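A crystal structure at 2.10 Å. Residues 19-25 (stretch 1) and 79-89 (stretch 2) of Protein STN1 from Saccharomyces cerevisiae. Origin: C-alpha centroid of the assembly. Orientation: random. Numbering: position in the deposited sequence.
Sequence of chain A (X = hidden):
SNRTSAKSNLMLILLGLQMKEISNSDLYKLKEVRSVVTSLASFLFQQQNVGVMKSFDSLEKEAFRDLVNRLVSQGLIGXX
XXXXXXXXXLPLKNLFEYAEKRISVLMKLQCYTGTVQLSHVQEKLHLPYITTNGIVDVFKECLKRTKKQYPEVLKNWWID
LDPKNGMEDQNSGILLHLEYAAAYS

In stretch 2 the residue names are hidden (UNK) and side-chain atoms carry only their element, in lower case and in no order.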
ATOM      1  N   MET A  19       1.017  -2.048 -16.090  1.00 52.59           N
ATOM      2  CA  MET A  19       0.969  -0.734 -16.725  1.00 50.97           C
ATOM      3  C   MET A  19       1.534   0.326 -15.788  1.00 49.45           C
ATOM      4  O   MET A  19       1.633   0.108 -14.582  1.00 48.26           O
ATOM      5  CB  MET A  19      -0.478  -0.383 -17.091  1.00 51.66           C
ATOM      6  CG  MET A  19      -1.465  -0.599 -15.954  1.00 53.78           C
ATOM      7  SD  MET A  19      -3.189  -0.539 -16.485  1.00 54.52           S
ATOM      8  CE  MET A  19      -3.514  -2.289 -16.738  1.00 54.89           C
ATOM      9  N   LYS A  20       1.896   1.477 -16.350  1.00 47.81           N
ATOM     10  CA  LYS A  20       2.457   2.568 -15.561  1.00 47.50           C
ATOM     11  C   LYS A  20       1.406   3.581 -15.114  1.00 46.03           C
ATOM     12  O   LYS A  20       1.653   4.383 -14.214  1.00 44.95           O
ATOM     13  CB  LYS A  20       3.538   3.288 -16.360  1.00 49.18           C
ATOM     14  CG  LYS A  20       4.585   2.366 -16.948  1.00 52.59           C
ATOM     15  CD  LYS A  20       5.454   3.129 -17.934  1.00 55.65           C
ATOM     16  CE  LYS A  20       6.318   2.210 -18.783  1.00 57.17           C
ATOM     17  NZ  LYS A  20       7.099   3.021 -19.768  1.00 59.36           N
ATOM     18  N   GLU A  21       0.238   3.543 -15.744  1.00 44.60           N
ATOM     19  CA  GLU A  21      -0.839   4.465 -15.404  1.00 44.87           C
ATOM     20  C   GLU A  21      -2.186   3.832 -15.732  1.00 42.35           C
ATOM     21  O   GLU A  21      -2.267   2.892 -16.527  1.00 41.87           O
ATOM     22  CB  GLU A  21      -0.713   5.767 -16.214  1.00 48.20           C
ATOM     23  CG  GLU A  21      -1.726   5.871 -17.387  1.00 54.55           C
ATOM     24  CD  GLU A  21      -1.307   6.899 -18.442  1.00 56.20           C
ATOM     25  OE1 GLU A  21      -2.063   7.122 -19.417  1.00 58.65           O
ATOM     26  OE2 GLU A  21      -0.208   7.475 -18.295  1.00 57.95           O
ATOM     27  N   ILE A  22      -3.242   4.364 -15.126  1.00 38.47           N
ATOM     28  CA  ILE A  22      -4.591   3.889 -15.384  1.00 37.55           C
ATOM     29  C   ILE A  22      -5.601   4.979 -15.037  1.00 37.95           C
ATOM     30  O   ILE A  22      -5.439   5.712 -14.056  1.00 36.94           O
ATOM     31  CB  ILE A  22      -4.918   2.602 -14.589  1.00 38.03           C
ATOM     32  CG1 ILE A  22      -6.304   2.087 -14.990  1.00 36.99           C
ATOM     33  CG2 ILE A  22      -4.872   2.878 -13.090  1.00 35.08           C
ATOM     34  CD1 ILE A  22      -6.625   0.700 -14.455  1.00 36.86           C
ATOM     35  N   SER A  23      -6.638   5.098 -15.854  1.00 37.73           N
ATOM     36  CA  SER A  23      -7.656   6.104 -15.608  1.00 37.46           C
ATOM     37  C   SER A  23      -8.624   5.612 -14.546  1.00 37.46           C
ATOM     38  O   SER A  23      -8.787   4.408 -14.340  1.00 36.15           O
ATOM     39  CB  SER A  23      -8.429   6.416 -16.893  1.00 36.95           C
ATOM     40  OG  SER A  23      -9.197   5.294 -17.297  1.00 41.99           O
ATOM     41  N   ASN A  24      -9.258   6.569 -13.881  1.00 36.80           N
ATOM     42  CA  ASN A  24     -10.228   6.316 -12.833  1.00 38.55           C
ATOM     43  C   ASN A  24     -11.341   5.384 -13.343  1.00 39.92           C
ATOM     44  O   ASN A  24     -11.758   4.461 -12.639  1.00 37.51           O
ATOM     45  CB  ASN A  24     -10.813   7.661 -12.393  1.00 41.83           C
ATOM     46  CG  ASN A  24     -11.545   7.590 -11.074  1.00 44.30           C
ATOM     47  OD1 ASN A  24     -10.954   7.304 -10.030  1.00 46.40           O
ATOM     48  ND2 ASN A  24     -12.840   7.870 -11.109  1.00 44.88           N
ATOM     49  N   SER A  25     -11.808   5.618 -14.570  1.00 40.05           N
ATOM     50  CA  SER A  25     -12.879   4.799 -15.137  1.00 42.38           C
ATOM     51  C   SER A  25     -12.441   3.379 -15.484  1.00 40.78           C
ATOM     52  O   SER A  25     -13.203   2.431 -15.292  1.00 41.02           O
ATOM     53  CB  SER A  25     -13.493   5.481 -16.373  1.00 45.51           C
ATOM     54  OG  SER A  25     -12.549   5.638 -17.415  1.00 49.33           O
ATOM     55  N   UNK A  79      -1.950  11.457  -8.936  1.00 41.25           N
ATOM     56  CA  UNK A  79      -2.903  11.801  -9.976  1.00 43.21           C
ATOM     57  C   UNK A  79      -2.002  12.420 -11.026  1.00 43.61           C
ATOM     58  O   UNK A  79      -1.612  13.584 -10.886  1.00 44.20           O
ATOM     59  c   UNK A  79      -3.893  12.843  -9.448  1.00 45.19           C
ATOM     60  c   UNK A  79      -5.878  14.201  -9.531  1.00 49.24           C
ATOM     61  c   UNK A  79      -5.081  13.197 -10.331  1.00 46.58           C
ATOM     62  c   UNK A  79      -5.902  11.966 -10.676  1.00 47.17           C
ATOM     63  N   UNK A  80      -1.609  11.659 -12.039  1.00 42.81           N
ATOM     64  CA  UNK A  80      -0.725  12.278 -13.007  1.00 43.82           C
ATOM     65  C   UNK A  80      -1.428  13.319 -13.881  1.00 42.43           C
ATOM     66  O   UNK A  80      -0.804  14.265 -14.372  1.00 42.78           O
ATOM     67  c   UNK A  80      -0.201  10.477 -16.224  1.00 54.78           C
ATOM     68  c   UNK A  80      -0.061  11.247 -13.907  1.00 47.09           C
ATOM     69  n   UNK A  80       1.796   9.411 -17.117  1.00 58.79           N
ATOM     70  c   UNK A  80      -0.969  10.669 -14.950  1.00 52.15           C
ATOM     71  c   UNK A  80       0.924   9.509 -15.951  1.00 56.43           C
ATOM     72  N   UNK A  81      -2.726  13.145 -14.090  1.00 39.69           N
ATOM     73  CA  UNK A  81      -3.490  14.096 -14.901  1.00 39.01           C
ATOM     74  C   UNK A  81      -4.904  14.263 -14.359  1.00 38.54           C
ATOM     75  O   UNK A  81      -5.743  13.367 -14.466  1.00 36.24           O
ATOM     76  o   UNK A  81      -3.434  15.811 -17.381  1.00 42.81           O
ATOM     77  c   UNK A  81      -4.096  14.755 -17.270  1.00 41.95           C
ATOM     78  o   UNK A  81      -5.191  14.579 -17.844  1.00 39.65           O
ATOM     79  c   UNK A  81      -3.546  13.658 -16.366  1.00 39.55           C
ATOM     80  N   UNK A  82      -5.155  15.427 -13.774  1.00 37.58           N
ATOM     81  CA  UNK A  82      -6.449  15.741 -13.189  1.00 38.26           C
ATOM     82  C   UNK A  82      -7.586  15.760 -14.214  1.00 38.59           C
ATOM     83  O   UNK A  82      -8.634  15.139 -14.008  1.00 37.54           O
ATOM     84  c   UNK A  82      -9.036  16.188 -10.789  1.00 43.56           C
ATOM     85  n   UNK A  82     -10.081  16.299  -9.721  1.00 42.57           N
ATOM     86  c   UNK A  82      -7.671  17.778 -12.174  1.00 41.77           C
ATOM     87  c   UNK A  82      -6.351  17.095 -12.474  1.00 38.19           C
ATOM     88  c   UNK A  82      -8.187  17.433 -10.795  1.00 43.78           C
ATOM     89  N   UNK A  83      -7.381  16.464 -15.322  1.00 39.40           N
ATOM     90  CA  UNK A  83      -8.434  16.552 -16.329  1.00 44.28           C
ATOM     91  C   UNK A  83      -8.981  15.200 -16.800  1.00 42.51           C
ATOM     92  O   UNK A  83     -10.191  15.057 -16.960  1.00 43.34           O
ATOM     93  o   UNK A  83      -8.685  16.939 -18.733  1.00 50.44           O
ATOM     94  c   UNK A  83      -6.516  17.367 -17.767  1.00 48.25           C
ATOM     95  c   UNK A  83      -8.001  17.409 -17.560  1.00 47.29           C
ATOM     96  N   UNK A  84      -8.115  14.210 -17.007  1.00 40.87           N
ATOM     97  CA  UNK A  84      -8.581  12.893 -17.437  1.00 38.68           C
ATOM     98  C   UNK A  84      -8.690  11.923 -16.247  1.00 38.40           C
ATOM     99  O   UNK A  84      -9.111  10.776 -16.407  1.00 35.33           O
ATOM    100  o   UNK A  84      -6.380  11.964 -17.929  1.00 39.31           O
ATOM    101  c   UNK A  84      -7.637  12.305 -18.493  1.00 38.23           C
ATOM    102  N   UNK A  85      -8.322  12.393 -15.057  1.00 38.16           N
ATOM    103  CA  UNK A  85      -8.364  11.562 -13.853  1.00 39.01           C
ATOM    104  C   UNK A  85      -7.548  10.287 -14.079  1.00 38.57           C
ATOM    105  O   UNK A  85      -8.043   9.171 -13.907  1.00 38.29           O
ATOM    106  o   UNK A  85     -11.052  14.029 -11.460  1.00 57.21           O
ATOM    107  o   UNK A  85      -9.309  12.708 -11.250  1.00 55.84           O
ATOM    108  c   UNK A  85      -9.811  11.193 -13.494  1.00 42.30           C
ATOM    109  c   UNK A  85     -10.720  12.379 -13.160  1.00 48.78           C
ATOM    110  c   UNK A  85     -10.331  13.088 -11.866  1.00 53.80           C
ATOM    111  N   UNK A  86      -6.293  10.463 -14.480  1.00 36.89           N
ATOM    112  CA  UNK A  86      -5.405   9.335 -14.716  1.00 36.20           C
ATOM    113  C   UNK A  86      -4.409   9.248 -13.569  1.00 34.62           C
ATOM    114  O   UNK A  86      -3.789  10.246 -13.188  1.00 34.32           O
ATOM    115  c   UNK A  86      -3.753   8.286 -16.303  1.00 36.48           C
ATOM    116  c   UNK A  86      -4.650   9.488 -16.049  1.00 35.70           C
ATOM    117  o   UNK A  86      -5.599   9.593 -17.112  1.00 38.11           O
ATOM    118  N   UNK A  87      -4.261   8.050 -13.014  1.00 35.02           N
ATOM    119  CA  UNK A  87      -3.343   7.849 -11.898  1.00 34.80           C
ATOM    120  C   UNK A  87      -1.999   7.309 -12.341  1.00 34.91           C
ATOM    121  O   UNK A  87      -1.908   6.503 -13.264  1.00 34.40           O
ATOM    122  c   UNK A  87      -5.261   8.329  -9.277  1.00 36.64           C
ATOM    123  c   UNK A  87      -6.459   6.914 -10.796  1.00 36.80           C
ATOM    124  c   UNK A  87      -7.670   8.354  -9.293  1.00 38.19           C
ATOM    125  c   UNK A  87      -6.464   8.820  -8.778  1.00 37.68           C
ATOM    126  c   UNK A  87      -5.247   7.375 -10.290  1.00 35.53           C
ATOM    127  c   UNK A  87      -3.951   6.894 -10.860  1.00 34.18           C
ATOM    128  c   UNK A  87      -7.665   7.396 -10.306  1.00 38.11           C
ATOM    129  N   UNK A  88      -0.957   7.780 -11.670  1.00 36.22           N
ATOM    130  CA  UNK A  88       0.410   7.357 -11.934  1.00 37.25           C
ATOM    131  C   UNK A  88       0.661   6.202 -10.963  1.00 37.40           C
ATOM    132  O   UNK A  88       0.516   6.368  -9.750  1.00 37.50           O
ATOM    133  o   UNK A  88       3.673   9.044 -11.652  1.00 43.91           O
ATOM    134  c   UNK A  88       2.812   8.191 -11.944  1.00 39.37           C
ATOM    135  o   UNK A  88       3.096   7.099 -12.479  1.00 38.02           O
ATOM    136  c   UNK A  88       1.364   8.519 -11.635  1.00 38.09           C
ATOM    137  N   UNK A  89       1.023   5.038 -11.489  1.00 37.16           N
ATOM    138  CA  UNK A  89       1.267   3.885 -10.638  1.00 38.51           C
ATOM    139  C   UNK A  89       2.761   3.673 -10.339  1.00 40.72           C
ATOM    140  O   UNK A  89       3.131   2.824  -9.515  1.00 37.61           O
ATOM    141  c   UNK A  89      -1.244   1.358 -12.252  1.00 38.25           C
ATOM    142  c   UNK A  89       0.677   2.634 -11.296  1.00 38.50           C
ATOM    143  c   UNK A  89      -1.638   3.015 -10.413  1.00 36.53           C
ATOM    144  c   UNK A  89      -0.812   2.694 -11.652  1.00 37.61           C
TER

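Position 79 carries four side-chain carbons, forked at the second, and makes no contact with stretch 1; the fork after a single methylene identifies Leu79. Position 80 has four carbons in a row ending in a nitrogen, and that nitrogen lies 3.0 Å from Glu21 OE2. It is Lys80, whose NZ forms a salt bridge with the glutamate at the corner where the chain turns.

At position 81 two carbons are followed by two oxygens on the second, a short carboxylate out of reach of stretch 1: Asp81. Position 82 is again four carbons in a row with a terminal nitrogen, also out of reach, hence Lys82. Position 83 shows one carbon bearing an oxygen and a second carbon. That branched hydroxyl side chain belongs to Thr83, which leaves stretch 1 untouched.

Position 84 has one carbon, then one oxygen, and its backbone O comes within 4.4 Å of Ser23 CB. This is Ser84, tied back into the turn by Ser84 N to Asp81 OD2 (3.1 Å) and Ser84 OG to Asp81 OD2 (2.9 Å). Position 85 has three carbons, the third carrying two oxygens, and its CB sits 3.8 Å from Asn24 CB; it is Glu85. Its phi and psi are both positive, 55° and 54°, and its OE1 forms a salt bridge with Lys82 NZ at 3.0 Å, the hydrogen bond itself being weak. The backbone does the joining here: Asn24 N donates to Glu85 O at 2.9 Å.

Position 86 is one carbon bearing an oxygen and a carbon, and its outer carbon comes to 3.3 Å from Glu21 CG. This is Thr86; the atom against Glu21 CG is CG2, while Thr86 OG1 donates to Ser84 OG at 2.6 Å.

Position 87 has one carbon and then a six-carbon ring with no further atom on it; Asn24 OD1 meets the ring edge 3.3 Å from one ring carbon, and Ile22 O also lies near the ring plane. This is Phe87, and the carbon nearest Asn24 OD1 is CE1.

Position 88 has two carbons, the second with two oxygens, one of them 3.5 Å from Lys20 O. It is Asp88, and the nearby oxygen, OD1, is hydrogen-bonded just past the stretch, capping a backbone N ahead of a helix. Position 89 has four carbons forked at the second, with one branch end 4.0 Å from Ile22 CG2 and 4.2 Å from Met19 CG. It is Leu89, packing through CD1.

The contact works as a short antiparallel ladder. Ile22 and Phe87 form the hydrogen-bonded pair, Ile22 N to Phe87 O at 3.1 Å and Phe87 N to Ile22 O at 2.8 Å, and Leu89 N to Lys20 O at 2.9 Å extends the pattern. Ile22 and Phe87 share one face; Glu21, Ser23, Thr86 and Asp88 share the other. The rule to read is a division by face: buried apolar side chains on one, and on the other polar groups, with caps from Ser23 and Asp88 and the salt bridge from Glu21.

Stretch 2, residues 79-89: LKDKTSETFDL
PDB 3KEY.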